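Local coordinates for Glyoxalase/bleomycin resistance protein/dioxygenase (PDB 4MYM), which is of unknown specific function but belongs to the glyoxalase/bleomycin resistance/dioxygenase superfamily, whose members are commonly metal-dependent enzymes or antibiotic-binding proteins, at residues Thr55-Ser58 against Ala64-Glu67; Ala130-Pro133 against Ile139-Pro142; Thr50-Thr55 against Glu147-Phe152. One frame throughout, in Å; residues are numbered along the deposited sequence.

Contact 1: Thr55-Ser58 against Ala64-Glu67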
ATOM      1  N   THR A  55     -15.353  -3.536  -4.731  1.00 22.54           N
ATOM      2  CA  THR A  55     -16.676  -3.677  -4.120  1.00 24.96           C
ATOM      3  C   THR A  55     -16.594  -3.372  -2.626  1.00 24.33           C
ATOM      4  O   THR A  55     -15.742  -3.923  -1.935  1.00 22.39           O
ATOM      5  CB  THR A  55     -17.220  -5.107  -4.312  1.00 26.03           C
ATOM      6  OG1 THR A  55     -17.307  -5.388  -5.711  1.00 27.20           O
ATOM      7  CG2 THR A  55     -18.611  -5.259  -3.679  1.00 27.12           C
ATOM      8  N   LEU A  56     -17.483  -2.502  -2.149  1.00 25.20           N
ATOM      9  CA  LEU A  56     -17.553  -2.144  -0.730  1.00 26.27           C
ATOM     10  C   LEU A  56     -17.791  -3.367   0.146  1.00 27.38           C
ATOM     11  O   LEU A  56     -18.619  -4.228  -0.168  1.00 25.84           O
ATOM     12  CB  LEU A  56     -18.660  -1.119  -0.474  1.00 27.42           C
ATOM     13  CG  LEU A  56     -18.308   0.330  -0.782  1.00 28.33           C
ATOM     14  CD1 LEU A  56     -19.574   1.176  -0.853  1.00 28.83           C
ATOM     15  CD2 LEU A  56     -17.326   0.892   0.246  1.00 28.19           C
ATOM     16  N   SER A  57     -17.038  -3.430   1.237  1.00 26.48           N
ATOM     17  CA  SER A  57     -17.069  -4.548   2.166  1.00 27.63           C
ATOM     18  C   SER A  57     -17.568  -4.084   3.535  1.00 27.77           C
ATOM     19  O   SER A  57     -18.380  -4.764   4.169  1.00 27.66           O
ATOM     20  CB  SER A  57     -15.669  -5.151   2.283  1.00 28.52           C
ATOM     21  OG  SER A  57     -15.672  -6.312   3.098  1.00 30.53           O
ATOM     22  N   SER A  58     -17.088  -2.921   3.982  1.00 26.85           N
ATOM     23  CA  SER A  58     -17.479  -2.388   5.280  1.00 26.56           C
ATOM     24  C   SER A  58     -17.385  -0.877   5.315  1.00 26.29           C
ATOM     25  O   SER A  58     -16.695  -0.258   4.498  1.00 25.19           O
ATOM     26  CB  SER A  58     -16.629  -2.997   6.401  1.00 27.15           C
ATOM     27  OG  SER A  58     -15.347  -2.408   6.473  1.00 26.38           O
ATOM     28  N   ALA A  64     -14.188   3.419   4.763  1.00 21.75           N
ATOM     29  CA  ALA A  64     -14.738   2.360   3.934  1.00 21.89           C
ATOM     30  C   ALA A  64     -13.591   1.478   3.469  1.00 21.95           C
ATOM     31  O   ALA A  64     -12.472   1.955   3.286  1.00 22.61           O
ATOM     32  CB  ALA A  64     -15.487   2.942   2.746  1.00 21.74           C
ATOM     33  N   ASP A  65     -13.855   0.180   3.329  1.00 22.80           N
ATOM     34  CA  ASP A  65     -12.917  -0.706   2.670  1.00 22.19           C
ATOM     35  C   ASP A  65     -13.619  -1.663   1.729  1.00 20.93           C
ATOM     36  O   ASP A  65     -14.855  -1.761   1.707  1.00 20.15           O
ATOM     37  CB  ASP A  65     -12.019  -1.431   3.668  1.00 23.55           C
ATOM     38  CG  ASP A  65     -12.759  -2.419   4.538  1.00 24.89           C
ATOM     39  OD1 ASP A  65     -13.980  -2.636   4.380  1.00 26.53           O
ATOM     40  OD2 ASP A  65     -12.074  -2.995   5.399  1.00 26.72           O
ATOM     41  N   PHE A  66     -12.815  -2.350   0.941  1.00 20.41           N
ATOM     42  CA  PHE A  66     -13.314  -3.140  -0.169  1.00 22.02           C
ATOM     43  C   PHE A  66     -12.994  -4.610   0.012  1.00 23.53           C
ATOM     44  O   PHE A  66     -12.144  -4.981   0.833  1.00 24.15           O
ATOM     45  CB  PHE A  66     -12.716  -2.626  -1.473  1.00 21.41           C
ATOM     46  CG  PHE A  66     -12.962  -1.169  -1.705  1.00 20.52           C
ATOM     47  CD1 PHE A  66     -14.231  -0.707  -1.975  1.00 20.60           C
ATOM     48  CD2 PHE A  66     -11.921  -0.259  -1.647  1.00 20.77           C
ATOM     49  CE1 PHE A  66     -14.475   0.636  -2.192  1.00 20.31           C
ATOM     50  CE2 PHE A  66     -12.150   1.090  -1.853  1.00 20.65           C
ATOM     51  CZ  PHE A  66     -13.434   1.544  -2.122  1.00 20.79           C
ATOM     52  N   GLU A  67     -13.676  -5.439  -0.773  1.00 25.78           N
ATOM     53  CA  GLU A  67     -13.556  -6.891  -0.676  1.00 27.50           C
ATOM     54  C   GLU A  67     -12.216  -7.392  -1.200  1.00 27.92           C
ATOM     55  O   GLU A  67     -11.616  -6.789  -2.098  1.00 26.98           O
ATOM     56  CB  GLU A  67     -14.703  -7.580  -1.437  1.00 30.84           C
ATOM     57  CG  GLU A  67     -16.047  -7.478  -0.728  1.00 33.55           C
ATOM     58  CD  GLU A  67     -17.162  -8.270  -1.403  1.00 37.75           C
ATOM     59  OE1 GLU A  67     -17.068  -8.574  -2.621  1.00 39.06           O
ATOM     60  OE2 GLU A  67     -18.151  -8.581  -0.701  1.00 41.61           O
TER
HETATM   61  O   HOH W   1     -13.202  -5.401  -4.129  1.00 18.92           O
HETATM   62  O   HOH W   2     -12.654  -6.642   3.125  1.00 29.33           O
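A classic beta bulge marks the hairpin of strands 56-60 and 63-66, where Ser57 and Ser58 together face Asp65; strand 56-60 is the outermost strand of the N-terminal beta sheet within this chain, and Ser57 bonds through its backbone to the second subunit. The bulge can be read from one acceptor: Asp65 O takes Ser57 N at 2.8 Å and a weak, longer bond from Ser58 N. Beyond it the antiparallel pairing resumes, Asp65 N giving its hydrogen to Ser58 O; before it, Leu56 and Phe66 form a non-hydrogen-bonded pair, and Glu67 N meets Thr55 O at 2.8 Å. Two waters bridge the segments, one from Thr55 N to Glu67 O, the other between Ser57 OG and Phe66 O.

Apolar contact gathers on the side facing helix 41-51. Leu56 CD2 reaches Ala64 CB at 3.7 Å and also touches Phe66 CE1, while the Phe66 ring presents its edge to the Thr55-Leu56 peptide. Glu67 and Thr55 cross obliquely, CG2 of the threonine lying beside OE1. Asp65 has a second partner, a charged one: OD2 forms a salt bridge with Lys159 of the second subunit, so the bulge lies at the dimer interface. With Ser58 OG set between its backbone N and carbonyl carbon (chi1 78°), the hydroxyl donates to Asp65 OD1 over just 2.5 Å, arriving from above the carboxylate, 47° out of its plane.

Contact 2: Ala130-Pro133 against Ile139-Pro142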
ATOM      1  N   ALA A 130       4.153   2.572 -22.517  1.00 20.90           N
ATOM      2  CA  ALA A 130       5.531   2.657 -23.016  1.00 21.15           C
ATOM      3  C   ALA A 130       6.402   1.621 -22.351  1.00 22.14           C
ATOM      4  O   ALA A 130       6.061   1.108 -21.281  1.00 21.89           O
ATOM      5  CB  ALA A 130       6.105   4.054 -22.779  1.00 21.90           C
ATOM      6  N   ASP A 131       7.526   1.321 -22.998  1.00 21.69           N
ATOM      7  CA  ASP A 131       8.559   0.467 -22.438  1.00 23.76           C
ATOM      8  C   ASP A 131       9.555   1.313 -21.663  1.00 24.79           C
ATOM      9  O   ASP A 131      10.003   2.374 -22.132  1.00 24.78           O
ATOM     10  CB  ASP A 131       9.270  -0.322 -23.544  1.00 24.53           C
ATOM     11  CG  ASP A 131       8.335  -1.269 -24.277  1.00 26.07           C
ATOM     12  OD1 ASP A 131       7.209  -1.523 -23.778  1.00 27.13           O
ATOM     13  OD2 ASP A 131       8.728  -1.782 -25.341  1.00 27.51           O
ATOM     14  N   TYR A 132       9.896   0.851 -20.465  1.00 22.85           N
ATOM     15  CA  TYR A 132      10.765   1.601 -19.584  1.00 22.36           C
ATOM     16  C   TYR A 132      12.108   0.911 -19.423  1.00 23.26           C
ATOM     17  O   TYR A 132      12.229  -0.286 -19.688  1.00 23.86           O
ATOM     18  CB  TYR A 132      10.073   1.818 -18.229  1.00 21.45           C
ATOM     19  CG  TYR A 132       8.958   2.826 -18.361  1.00 20.68           C
ATOM     20  CD1 TYR A 132       9.194   4.181 -18.134  1.00 19.89           C
ATOM     21  CD2 TYR A 132       7.703   2.439 -18.811  1.00 19.20           C
ATOM     22  CE1 TYR A 132       8.195   5.111 -18.296  1.00 19.57           C
ATOM     23  CE2 TYR A 132       6.692   3.364 -18.973  1.00 19.25           C
ATOM     24  CZ  TYR A 132       6.948   4.698 -18.712  1.00 18.40           C
ATOM     25  OH  TYR A 132       5.954   5.602 -18.882  1.00 18.02           O
ATOM     26  N   PRO A 133      13.125   1.661 -18.964  1.00 24.38           N
ATOM     27  CA  PRO A 133      14.487   1.114 -18.910  1.00 25.38           C
ATOM     28  C   PRO A 133      14.693  -0.010 -17.901  1.00 25.86           C
ATOM     29  O   PRO A 133      15.756  -0.633 -17.897  1.00 25.30           O
ATOM     30  CB  PRO A 133      15.341   2.328 -18.534  1.00 25.73           C
ATOM     31  CG  PRO A 133      14.392   3.321 -17.963  1.00 25.88           C
ATOM     32  CD  PRO A 133      13.103   3.105 -18.672  1.00 24.52           C
ATOM     33  N   ILE A 139       1.984   1.626 -17.385  1.00 18.38           N
ATOM     34  CA  ILE A 139       1.113   2.784 -17.436  1.00 17.77           C
ATOM     35  C   ILE A 139       0.917   3.307 -16.010  1.00 17.36           C
ATOM     36  O   ILE A 139       0.930   2.534 -15.039  1.00 16.46           O
ATOM     37  CB  ILE A 139      -0.241   2.480 -18.104  1.00 17.41           C
ATOM     38  CG1 ILE A 139      -0.928   1.271 -17.451  1.00 17.02           C
ATOM     39  CG2 ILE A 139      -0.015   2.244 -19.604  1.00 18.13           C
ATOM     40  CD1 ILE A 139      -2.229   0.865 -18.111  1.00 16.93           C
ATOM     41  N   TYR A 140       0.772   4.622 -15.896  1.00 16.00           N
ATOM     42  CA  TYR A 140       0.644   5.296 -14.592  1.00 15.47           C
ATOM     43  C   TYR A 140      -0.570   6.236 -14.591  1.00 15.93           C
ATOM     44  O   TYR A 140      -0.830   6.904 -15.593  1.00 14.94           O
ATOM     45  CB  TYR A 140       1.923   6.074 -14.302  1.00 15.71           C
ATOM     46  CG  TYR A 140       3.155   5.214 -14.238  1.00 15.92           C
ATOM     47  CD1 TYR A 140       3.493   4.542 -13.074  1.00 15.98           C
ATOM     48  CD2 TYR A 140       3.987   5.067 -15.343  1.00 16.23           C
ATOM     49  CE1 TYR A 140       4.622   3.749 -13.009  1.00 16.50           C
ATOM     50  CE2 TYR A 140       5.118   4.282 -15.289  1.00 16.51           C
ATOM     51  CZ  TYR A 140       5.422   3.615 -14.128  1.00 17.03           C
ATOM     52  OH  TYR A 140       6.525   2.824 -14.082  1.00 17.94           O
ATOM     53  N   PHE A 141      -1.329   6.260 -13.489  1.00 14.77           N
ATOM     54  CA  PHE A 141      -2.445   7.168 -13.308  1.00 15.74           C
ATOM     55  C   PHE A 141      -2.608   7.586 -11.845  1.00 16.54           C
ATOM     56  O   PHE A 141      -2.365   6.773 -10.944  1.00 16.59           O
ATOM     57  CB  PHE A 141      -3.775   6.612 -13.866  1.00 15.41           C
ATOM     58  CG  PHE A 141      -4.253   5.324 -13.230  1.00 15.90           C
ATOM     59  CD1 PHE A 141      -5.207   5.344 -12.216  1.00 16.21           C
ATOM     60  CD2 PHE A 141      -3.811   4.098 -13.696  1.00 15.90           C
ATOM     61  CE1 PHE A 141      -5.683   4.169 -11.662  1.00 16.70           C
ATOM     62  CE2 PHE A 141      -4.287   2.914 -13.148  1.00 16.23           C
ATOM     63  CZ  PHE A 141      -5.222   2.950 -12.132  1.00 16.30           C
ATOM     64  N   PRO A 142      -2.991   8.857 -11.607  1.00 17.79           N
ATOM     65  CA  PRO A 142      -3.292   9.323 -10.259  1.00 17.51           C
ATOM     66  C   PRO A 142      -4.636   8.811  -9.744  1.00 17.75           C
ATOM     67  O   PRO A 142      -5.583   8.631 -10.516  1.00 17.53           O
ATOM     68  CB  PRO A 142      -3.362  10.844 -10.425  1.00 18.05           C
ATOM     69  CG  PRO A 142      -3.889  11.031 -11.807  1.00 17.57           C
ATOM     70  CD  PRO A 142      -3.332   9.888 -12.618  1.00 18.15           C
TER
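The backbones of Ala130-Tyr132 and Ile139-Pro142 are both extended but stand well apart here, so that a pair of tyrosine rings, rather than main-chain bonding between the two segments, spans the gap. They belong to the hairpin of strands 130-132 and 136-142, whose backbone pairing includes a hydrogen bond between Ala130 and Cys138. Such a hairpin illustrates how two strands can stay in touch through side chains once their main chains have separated.

Tyr132 and Tyr140 form a T-shaped (edge-to-face) pair. Taken as whole rings, Tyr140 supplies the edge and Tyr132 the face; the planes stand at 88° and the ring centroids are 5.7 Å apart. The touch itself is off-centre: Tyr140 CE2 comes in obliquely near the hydroxyl end of the other ring, 3.9 Å from Tyr132 CZ and equally far, 3.9 Å, from Tyr132 OH. Tyr132 CZ in turn lies at the edge of the Tyr140 ring, near its plane. In Tyr140, CG anti to the carbonyl carbon (chi1 -60°) brings the ring over to Tyr132, and the two side chains run past each other in opposite directions. The contact is thus small and mostly van der Waals. The Tyr140 hydroxyl makes a weak hydrogen bond with Glu150 OE2. A bound bis-tris (BTB) molecule, probably from the crystallisation liquor, lies about 4 Å from the Tyr140 side chain and is hydrogen-bonded to Glu150 OE1; it may mark a pocket.

Around the pair, Trp134 meets the Tyr132 ring at a shallow angle and also touches Tyr140, while Thr84 and Thr85 of the second subunit pack against Tyr132 and Tyr140 respectively. Ile139 and Phe141 lean instead on helix 108-120, and strand 136-142 lies between strands 130-132 and 147-154, antiparallel to both.

Contact 3: Thr50-Thr55 against Glu147-Phe152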
ATOM      1  N   THR A  50     -16.442   2.548  -9.220  1.00 26.19           N
ATOM      2  CA  THR A  50     -16.907   2.674 -10.615  1.00 27.17           C
ATOM      3  C   THR A  50     -15.776   2.603 -11.646  1.00 26.95           C
ATOM      4  O   THR A  50     -15.970   2.049 -12.728  1.00 28.20           O
ATOM      5  CB  THR A  50     -17.713   3.961 -10.842  1.00 27.49           C
ATOM      6  OG1 THR A  50     -16.831   5.080 -10.797  1.00 27.21           O
ATOM      7  CG2 THR A  50     -18.806   4.107  -9.784  1.00 28.38           C
ATOM      8  N   LYS A  51     -14.601   3.140 -11.321  1.00 26.33           N
ATOM      9  CA  LYS A  51     -13.487   3.159 -12.280  1.00 26.19           C
ATOM     10  C   LYS A  51     -12.635   1.911 -12.217  1.00 24.64           C
ATOM     11  O   LYS A  51     -12.222   1.395 -13.258  1.00 23.59           O
ATOM     12  CB  LYS A  51     -12.582   4.369 -12.076  1.00 28.41           C
ATOM     13  CG  LYS A  51     -13.293   5.705 -12.003  1.00 31.24           C
ATOM     14  CD  LYS A  51     -13.922   6.082 -13.317  1.00 34.02           C
ATOM     15  CE  LYS A  51     -14.448   7.514 -13.294  1.00 36.27           C
ATOM     16  NZ  LYS A  51     -13.378   8.489 -12.972  1.00 37.10           N
ATOM     17  N   LEU A  52     -12.338   1.431 -11.005  1.00 22.41           N
ATOM     18  CA  LEU A  52     -11.448   0.277 -10.858  1.00 21.79           C
ATOM     19  C   LEU A  52     -12.121  -1.039 -10.453  1.00 22.08           C
ATOM     20  O   LEU A  52     -11.441  -2.054 -10.377  1.00 23.24           O
ATOM     21  CB  LEU A  52     -10.318   0.598  -9.870  1.00 21.64           C
ATOM     22  CG  LEU A  52      -9.453   1.805 -10.207  1.00 21.81           C
ATOM     23  CD1 LEU A  52      -8.326   1.932  -9.200  1.00 22.07           C
ATOM     24  CD2 LEU A  52      -8.910   1.673 -11.633  1.00 22.25           C
ATOM     25  N   GLY A  53     -13.426  -1.018 -10.185  1.00 21.93           N
ATOM     26  CA  GLY A  53     -14.202  -2.242  -9.960  1.00 22.02           C
ATOM     27  C   GLY A  53     -14.116  -2.864  -8.582  1.00 21.69           C
ATOM     28  O   GLY A  53     -14.407  -4.057  -8.419  1.00 20.97           O
ATOM     29  N   TYR A  54     -13.722  -2.073  -7.583  1.00 20.80           N
ATOM     30  CA  TYR A  54     -13.697  -2.562  -6.211  1.00 19.97           C
ATOM     31  C   TYR A  54     -15.120  -2.636  -5.683  1.00 21.06           C
ATOM     32  O   TYR A  54     -16.010  -1.905  -6.149  1.00 22.46           O
ATOM     33  CB  TYR A  54     -12.798  -1.672  -5.323  1.00 18.85           C
ATOM     34  CG  TYR A  54     -11.317  -1.953  -5.491  1.00 17.55           C
ATOM     35  CD1 TYR A  54     -10.555  -1.258  -6.427  1.00 16.71           C
ATOM     36  CD2 TYR A  54     -10.671  -2.917  -4.716  1.00 16.82           C
ATOM     37  CE1 TYR A  54      -9.208  -1.520  -6.594  1.00 16.57           C
ATOM     38  CE2 TYR A  54      -9.328  -3.171  -4.877  1.00 16.86           C
ATOM     39  CZ  TYR A  54      -8.600  -2.470  -5.820  1.00 15.98           C
ATOM     40  OH  TYR A  54      -7.257  -2.727  -5.988  1.00 16.25           O
ATOM     41  N   THR A  55     -15.353  -3.536  -4.731  1.00 22.54           N
ATOM     42  CA  THR A  55     -16.676  -3.677  -4.120  1.00 24.96           C
ATOM     43  C   THR A  55     -16.594  -3.372  -2.626  1.00 24.33           C
ATOM     44  O   THR A  55     -15.742  -3.923  -1.935  1.00 22.39           O
ATOM     45  CB  THR A  55     -17.220  -5.107  -4.312  1.00 26.03           C
ATOM     46  OG1 THR A  55     -17.307  -5.388  -5.711  1.00 27.20           O
ATOM     47  CG2 THR A  55     -18.611  -5.259  -3.679  1.00 27.12           C
ATOM     48  N   GLU A 147      -2.241   9.048  -4.119  1.00 18.25           N
ATOM     49  CA  GLU A 147      -1.484   7.944  -4.663  1.00 17.10           C
ATOM     50  C   GLU A 147      -1.492   8.015  -6.186  1.00 16.45           C
ATOM     51  O   GLU A 147      -2.359   8.669  -6.794  1.00 16.06           O
ATOM     52  CB  GLU A 147      -2.066   6.599  -4.207  1.00 17.73           C
ATOM     53  CG  GLU A 147      -3.191   6.030  -5.062  1.00 18.55           C
ATOM     54  CD  GLU A 147      -4.542   6.703  -4.867  1.00 18.85           C
ATOM     55  OE1 GLU A 147      -4.631   7.794  -4.257  1.00 19.60           O
ATOM     56  OE2 GLU A 147      -5.541   6.115  -5.331  1.00 20.64           O
ATOM     57  N   PHE A 148      -0.538   7.316  -6.782  1.00 15.72           N
ATOM     58  CA  PHE A 148      -0.679   6.898  -8.172  1.00 15.47           C
ATOM     59  C   PHE A 148      -0.600   5.391  -8.288  1.00 15.63           C
ATOM     60  O   PHE A 148      -0.052   4.710  -7.412  1.00 15.63           O
ATOM     61  CB  PHE A 148       0.320   7.585  -9.113  1.00 15.09           C
ATOM     62  CG  PHE A 148       1.770   7.242  -8.900  1.00 15.26           C
ATOM     63  CD1 PHE A 148       2.464   7.664  -7.763  1.00 15.96           C
ATOM     64  CD2 PHE A 148       2.484   6.582  -9.891  1.00 15.89           C
ATOM     65  CE1 PHE A 148       3.817   7.387  -7.612  1.00 16.22           C
ATOM     66  CE2 PHE A 148       3.826   6.294  -9.737  1.00 15.69           C
ATOM     67  CZ  PHE A 148       4.501   6.709  -8.608  1.00 15.99           C
ATOM     68  N   TRP A 149      -1.157   4.906  -9.386  1.00 15.15           N
ATOM     69  CA  TRP A 149      -1.210   3.488  -9.734  1.00 15.64           C
ATOM     70  C   TRP A 149      -0.317   3.194 -10.924  1.00 16.07           C
ATOM     71  O   TRP A 149      -0.197   4.012 -11.852  1.00 16.25           O
ATOM     72  CB  TRP A 149      -2.642   3.101 -10.086  1.00 15.50           C
ATOM     73  CG  TRP A 149      -3.599   3.130  -8.916  1.00 16.01           C
ATOM     74  CD1 TRP A 149      -4.069   4.232  -8.257  1.00 15.97           C
ATOM     75  CD2 TRP A 149      -4.219   2.000  -8.292  1.00 16.19           C
ATOM     76  NE1 TRP A 149      -4.934   3.857  -7.252  1.00 16.28           N
ATOM     77  CE2 TRP A 149      -5.040   2.493  -7.249  1.00 16.84           C
ATOM     78  CE3 TRP A 149      -4.154   0.617  -8.508  1.00 16.05           C
ATOM     79  CZ2 TRP A 149      -5.796   1.642  -6.421  1.00 16.88           C
ATOM     80  CZ3 TRP A 149      -4.889  -0.217  -7.693  1.00 16.14           C
ATOM     81  CH2 TRP A 149      -5.702   0.297  -6.659  1.00 16.33           C
ATOM     82  N   GLU A 150       0.324   2.035 -10.874  1.00 15.92           N
ATOM     83  CA  GLU A 150       1.124   1.520 -11.951  1.00 15.65           C
ATOM     84  C   GLU A 150       0.561   0.146 -12.317  1.00 16.33           C
ATOM     85  O   GLU A 150       0.321  -0.678 -11.441  1.00 15.62           O
ATOM     86  CB  GLU A 150       2.568   1.371 -11.524  1.00 16.13           C
ATOM     87  CG  GLU A 150       3.474   0.751 -12.593  1.00 16.37           C
ATOM     88  CD  GLU A 150       4.791   0.268 -12.056  1.00 17.36           C
ATOM     89  OE1 GLU A 150       4.791  -0.565 -11.119  1.00 18.57           O
ATOM     90  OE2 GLU A 150       5.840   0.680 -12.578  1.00 18.44           O
ATOM     91  N   TYR A 151       0.292  -0.065 -13.601  1.00 16.77           N
ATOM     92  CA  TYR A 151       0.080  -1.407 -14.133  1.00 16.77           C
ATOM     93  C   TYR A 151       1.338  -1.673 -14.931  1.00 17.08           C
ATOM     94  O   TYR A 151       1.781  -0.816 -15.706  1.00 17.03           O
ATOM     95  CB  TYR A 151      -1.152  -1.487 -15.039  1.00 16.97           C
ATOM     96  CG  TYR A 151      -2.512  -1.475 -14.384  1.00 17.54           C
ATOM     97  CD1 TYR A 151      -2.762  -0.773 -13.204  1.00 17.94           C
ATOM     98  CD2 TYR A 151      -3.588  -2.126 -14.983  1.00 19.00           C
ATOM     99  CE1 TYR A 151      -4.016  -0.757 -12.627  1.00 18.07           C
ATOM    100  CE2 TYR A 151      -4.847  -2.101 -14.415  1.00 19.03           C
ATOM    101  CZ  TYR A 151      -5.053  -1.419 -13.231  1.00 18.86           C
ATOM    102  OH  TYR A 151      -6.314  -1.384 -12.678  1.00 18.37           O
ATOM    103  N   PHE A 152       1.965  -2.826 -14.718  1.00 16.76           N
ATOM    104  CA  PHE A 152       3.216  -3.141 -15.376  1.00 16.76           C
ATOM    105  C   PHE A 152       3.234  -4.612 -15.773  1.00 17.82           C
ATOM    106  O   PHE A 152       2.546  -5.434 -15.160  1.00 16.90           O
ATOM    107  CB  PHE A 152       4.442  -2.800 -14.523  1.00 17.60           C
ATOM    108  CG  PHE A 152       4.672  -3.724 -13.346  1.00 18.12           C
ATOM    109  CD1 PHE A 152       3.952  -3.569 -12.163  1.00 19.01           C
ATOM    110  CD2 PHE A 152       5.628  -4.722 -13.408  1.00 19.07           C
ATOM    111  CE1 PHE A 152       4.158  -4.419 -11.082  1.00 19.58           C
ATOM    112  CE2 PHE A 152       5.829  -5.575 -12.328  1.00 19.38           C
ATOM    113  CZ  PHE A 152       5.107  -5.413 -11.166  1.00 19.57           C
TER
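Glu147 OE2 is gripped by two donors: Trp149 NE1 at 3.0 Å, through the lone pair anti to the other carboxylate oxygen, and the hydroxyl of Tyr48 on helix 41-51. Glu147 OE2 lies close to the indole plane, 12° out of it, and this bond would restrain the rotation of the ring, presenting its face and rim to the turn that follows the helix.

Leu52 covers that face. Its CD1 methyl sits 3.9 Å from the centroid of the six-membered ring of Trp149, only 15° off the normal, a CH-pi contact in which CZ2 is the nearest ring carbon. With CG anti to the carbonyl carbon (chi1 -57°), the leucine extends toward the strand, and its other methyl, CD2, comes within 4.1 Å of Tyr151 OH. Tyr54 instead addresses the rim: its OH lies near the indole plane, 3.5 Å from Trp149 CH2, and CE1 packs against the same carbon. Gly53, with positive phi, turns the chain out of the helix between these two residues.

The indole thus lies where the two halves of the chain meet. Strand 136-142 contributes Phe141, stacked on Trp149; helix 108-120 brings Leu118 against both Leu52 and Tyr151; and on the N-terminal side Tyr54 packs on Phe66 of strand 63-66 and on Ile31 of the second subunit.

How the contacts relate
Contacts 1 and 2 lie on opposite sides of the chain's centre, 28 Å apart between centres, in corresponding hairpins of two four-stranded mixed sheets that share the strand order 1-4-3-2, an arrangement consistent with the two-module vicinal-oxygen-chelate fold. Contact 3 lies between, about 14 Å from each centre, and joins the two halves. It shares Thr55 with contact 1 and meets contact 2 through neighbouring strands 136-142 and 147-154, with Phe141 O 2.7 Å from Trp149 N. Along the chain contact 1 closes before contact 2 opens, and contact 2 is nested within the loop that contact 3 closes. All three touch the second subunit, so all three regions also take part in the dimer.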